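PDB 4R2F: extracellular solute-binding protein family 1 from Arthrobacter chlorophenolicus, which binds the disaccharide laminaribiose and probably delivers such sugars to a membrane transporter for uptake. Local coordinates for residues 161-166 / 288-293. Numbering follows the deposited sequence.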
ATOM      1  N   ARG A 161     -11.475  16.601   5.605  1.00 32.33           N
ATOM      2  CA  ARG A 161     -11.964  17.036   6.891  1.00 35.70           C
ATOM      3  C   ARG A 161     -13.076  18.054   6.631  1.00 29.55           C
ATOM      4  O   ARG A 161     -12.847  19.132   6.082  1.00 28.57           O
ATOM      5  CB  ARG A 161     -10.821  17.604   7.721  1.00 33.55           C
ATOM      6  CG  ARG A 161     -11.210  18.010   9.124  1.00 44.86           C
ATOM      7  CD  ARG A 161     -10.004  18.542   9.893  1.00 53.92           C
ATOM      8  NE  ARG A 161      -9.237  17.531  10.650  1.00 33.70           N
ATOM      9  CZ  ARG A 161      -9.593  17.004  11.831  1.00 33.32           C
ATOM     10  NH1 ARG A 161      -8.808  16.133  12.454  1.00 35.72           N
ATOM     11  NH2 ARG A 161     -10.740  17.321  12.398  1.00 38.03           N
ATOM     12  N   LYS A 162     -14.286  17.692   7.012  1.00 28.87           N
ATOM     13  CA  LYS A 162     -15.470  18.540   6.738  1.00 32.53           C
ATOM     14  C   LYS A 162     -15.338  19.974   7.253  1.00 35.70           C
ATOM     15  O   LYS A 162     -15.673  20.921   6.546  1.00 40.84           O
ATOM     16  CB  LYS A 162     -16.715  17.940   7.354  1.00 33.68           C
ATOM     17  CG  LYS A 162     -17.025  16.525   6.911  1.00 49.79           C
ATOM     18  CD  LYS A 162     -18.331  16.022   7.519  1.00 57.53           C
ATOM     19  CE  LYS A 162     -18.318  16.100   9.034  1.00 74.63           C
ATOM     20  NZ  LYS A 162     -19.134  15.013   9.610  1.00 55.60           N
ATOM     21  N   SER A 163     -14.818  20.137   8.467  1.00 38.15           N
ATOM     22  CA  SER A 163     -14.710  21.476   9.065  1.00 32.88           C
ATOM     23  C   SER A 163     -13.839  22.394   8.224  1.00 42.24           C
ATOM     24  O   SER A 163     -14.078  23.587   8.148  1.00 32.64           O
ATOM     25  CB  SER A 163     -14.167  21.390  10.498  1.00 42.61           C
ATOM     26  OG  SER A 163     -12.926  20.685  10.545  1.00 31.64           O
ATOM     27  N   LEU A 164     -12.834  21.840   7.564  1.00 33.64           N
ATOM     28  CA  LEU A 164     -11.902  22.676   6.825  1.00 28.65           C
ATOM     29  C   LEU A 164     -12.427  23.056   5.467  1.00 34.36           C
ATOM     30  O   LEU A 164     -12.070  24.109   4.927  1.00 35.26           O
ATOM     31  CB  LEU A 164     -10.534  21.975   6.690  1.00 36.73           C
ATOM     32  CG  LEU A 164      -9.799  21.869   8.025  1.00 35.09           C
ATOM     33  CD1 LEU A 164      -8.468  21.154   7.882  1.00 34.34           C
ATOM     34  CD2 LEU A 164      -9.585  23.258   8.614  1.00 38.40           C
ATOM     35  N   PHE A 165     -13.262  22.196   4.901  1.00 32.55           N
ATOM     36  CA  PHE A 165     -13.935  22.524   3.653  1.00 28.70           C
ATOM     37  C   PHE A 165     -15.004  23.578   3.925  1.00 47.98           C
ATOM     38  O   PHE A 165     -15.176  24.495   3.143  1.00 36.66           O
ATOM     39  CB  PHE A 165     -14.513  21.271   2.994  1.00 39.90           C
ATOM     40  CG  PHE A 165     -13.521  20.574   2.119  1.00 35.34           C
ATOM     41  CD1 PHE A 165     -12.464  19.849   2.682  1.00 35.68           C
ATOM     42  CD2 PHE A 165     -13.577  20.721   0.740  1.00 36.58           C
ATOM     43  CE1 PHE A 165     -11.517  19.249   1.872  1.00 31.97           C
ATOM     44  CE2 PHE A 165     -12.625  20.129  -0.069  1.00 33.80           C
ATOM     45  CZ  PHE A 165     -11.605  19.384   0.491  1.00 35.05           C
ATOM     46  N   GLU A 166     -15.681  23.453   5.060  1.00 34.54           N
ATOM     47  CA  GLU A 166     -16.656  24.447   5.499  1.00 47.84           C
ATOM     48  C   GLU A 166     -15.996  25.808   5.739  1.00 42.04           C
ATOM     49  O   GLU A 166     -16.477  26.820   5.270  1.00 36.30           O
ATOM     50  CB  GLU A 166     -17.320  23.943   6.772  1.00 55.49           C
ATOM     51  CG  GLU A 166     -18.189  24.936   7.515  1.00 73.12           C
ATOM     52  CD  GLU A 166     -18.855  24.278   8.705  1.00131.32           C
ATOM     53  OE1 GLU A 166     -18.166  23.545   9.455  1.00 93.39           O
ATOM     54  OE2 GLU A 166     -20.072  24.478   8.880  1.00100.47           O
ATOM     55  N   SER A 288     -13.547  12.029  15.958  1.00 38.46           N
ATOM     56  CA  SER A 288     -14.655  12.979  16.044  1.00 38.12           C
ATOM     57  C   SER A 288     -15.717  12.772  14.942  1.00 50.35           C
ATOM     58  O   SER A 288     -16.836  13.201  15.117  1.00 46.97           O
ATOM     59  CB  SER A 288     -14.134  14.409  15.949  1.00 40.72           C
ATOM     60  OG  SER A 288     -13.530  14.660  14.679  1.00 37.45           O
ATOM     61  N   GLY A 289     -15.369  12.145  13.815  1.00 34.53           N
ATOM     62  CA  GLY A 289     -16.290  12.052  12.667  1.00 31.72           C
ATOM     63  C   GLY A 289     -16.018  13.149  11.639  1.00 25.99           C
ATOM     64  O   GLY A 289     -16.650  13.197  10.582  1.00 36.11           O
ATOM     65  N   ASP A 290     -15.057  14.027  11.930  1.00 30.86           N
ATOM     66  CA  ASP A 290     -14.757  15.143  11.030  1.00 32.91           C
ATOM     67  C   ASP A 290     -13.954  14.667   9.817  1.00 33.52           C
ATOM     68  O   ASP A 290     -14.075  15.244   8.740  1.00 33.26           O
ATOM     69  CB  ASP A 290     -14.020  16.265  11.768  1.00 33.71           C
ATOM     70  CG  ASP A 290     -14.060  17.581  11.035  1.00 34.62           C
ATOM     71  OD1 ASP A 290     -15.006  17.858  10.280  1.00 38.65           O
ATOM     72  OD2 ASP A 290     -13.127  18.378  11.210  1.00 44.76           O
ATOM     73  N   ILE A 291     -13.175  13.597   9.982  1.00 31.55           N
ATOM     74  CA  ILE A 291     -12.359  13.044   8.887  1.00 29.99           C
ATOM     75  C   ILE A 291     -13.133  11.934   8.205  1.00 29.59           C
ATOM     76  O   ILE A 291     -13.459  10.925   8.839  1.00 29.13           O
ATOM     77  CB  ILE A 291     -11.031  12.453   9.381  1.00 29.21           C
ATOM     78  CG1 ILE A 291     -10.160  13.548  10.013  1.00 32.26           C
ATOM     79  CG2 ILE A 291     -10.306  11.790   8.216  1.00 33.77           C
ATOM     80  CD1 ILE A 291      -8.980  12.996  10.788  1.00 35.89           C
ATOM     81  N   VAL A 292     -13.381  12.118   6.908  1.00 27.37           N
ATOM     82  CA  VAL A 292     -14.320  11.313   6.137  1.00 26.23           C
ATOM     83  C   VAL A 292     -13.763  10.925   4.761  1.00 23.85           C
ATOM     84  O   VAL A 292     -12.993  11.678   4.141  1.00 25.98           O
ATOM     85  CB  VAL A 292     -15.638  12.121   5.954  1.00 39.23           C
ATOM     86  CG1 VAL A 292     -16.588  11.456   4.972  1.00 59.72           C
ATOM     87  CG2 VAL A 292     -16.304  12.325   7.310  1.00 57.72           C
ATOM     88  N   VAL A 293     -14.163   9.756   4.279  1.00 26.75           N
ATOM     89  CA  VAL A 293     -13.750   9.312   2.914  1.00 24.85           C
ATOM     90  C   VAL A 293     -14.405  10.177   1.855  1.00 32.90           C
ATOM     91  O   VAL A 293     -15.606  10.449   1.927  1.00 28.06           O
ATOM     92  CB  VAL A 293     -14.073   7.821   2.690  1.00 25.52           C
ATOM     93  CG1 VAL A 293     -13.828   7.401   1.242  1.00 29.67           C
ATOM     94  CG2 VAL A 293     -13.221   6.972   3.618  1.00 34.82           C
TER
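Asp-290 reaches across to the first turn of helix 162-168 and is met there by Ser-163 and by the guanidinium of Arg-161. Its CB lies 3.5 Å from Arg-161 NH2, and the carboxylate carbon CG comes 3.3 Å from Ser-163 OG. Beyond it the two oxygens part: OD1 offers its syn lone pair to the backbone N of Ser-163 at 2.9 Å, while the less surely placed OD2 accepts from Ser-163 OG and, at the guanidinium edge, forms a salt bridge with Arg-161 NH2, the two planes 63° apart. Serine thus gives one carboxylate both an N-H and a hydroxyl, and a short acid suits a helix start, where the dipole would probably favour negative charge. The backbones end an antiparallel ladder in the sheet of this solute-binding protein, strand 145-161 running into the helix: Arg-161 and Ile-291 are a non-hydrogen-bonded pair, and Lys-162 N bonds Asp-290 O at 3.0 Å. With CG anti to its backbone N (chi1 -176°) and a bend at chi3, Arg-161 lays its guanidinium against aliphatic Ile-291, whose CG1 stands 3.7 Å from the plane on one face, displaced from the middle. Arginine is long enough to serve a second acid: NH1 forms a salt bridge with Asp-286 and bonds the carbonyl of Trp-266. A methionine in place of Arg-161 would probably leave Asp-290 and Asp-286 without this cationic partner. On the exposed side, the long, flexible chain of Lys-162 bends to bring NZ 3.2 Å from Gly-289 O, above the carbonyl plane; at Gly-289 a beta carbon would press on Ser-288 O, so glycine fits.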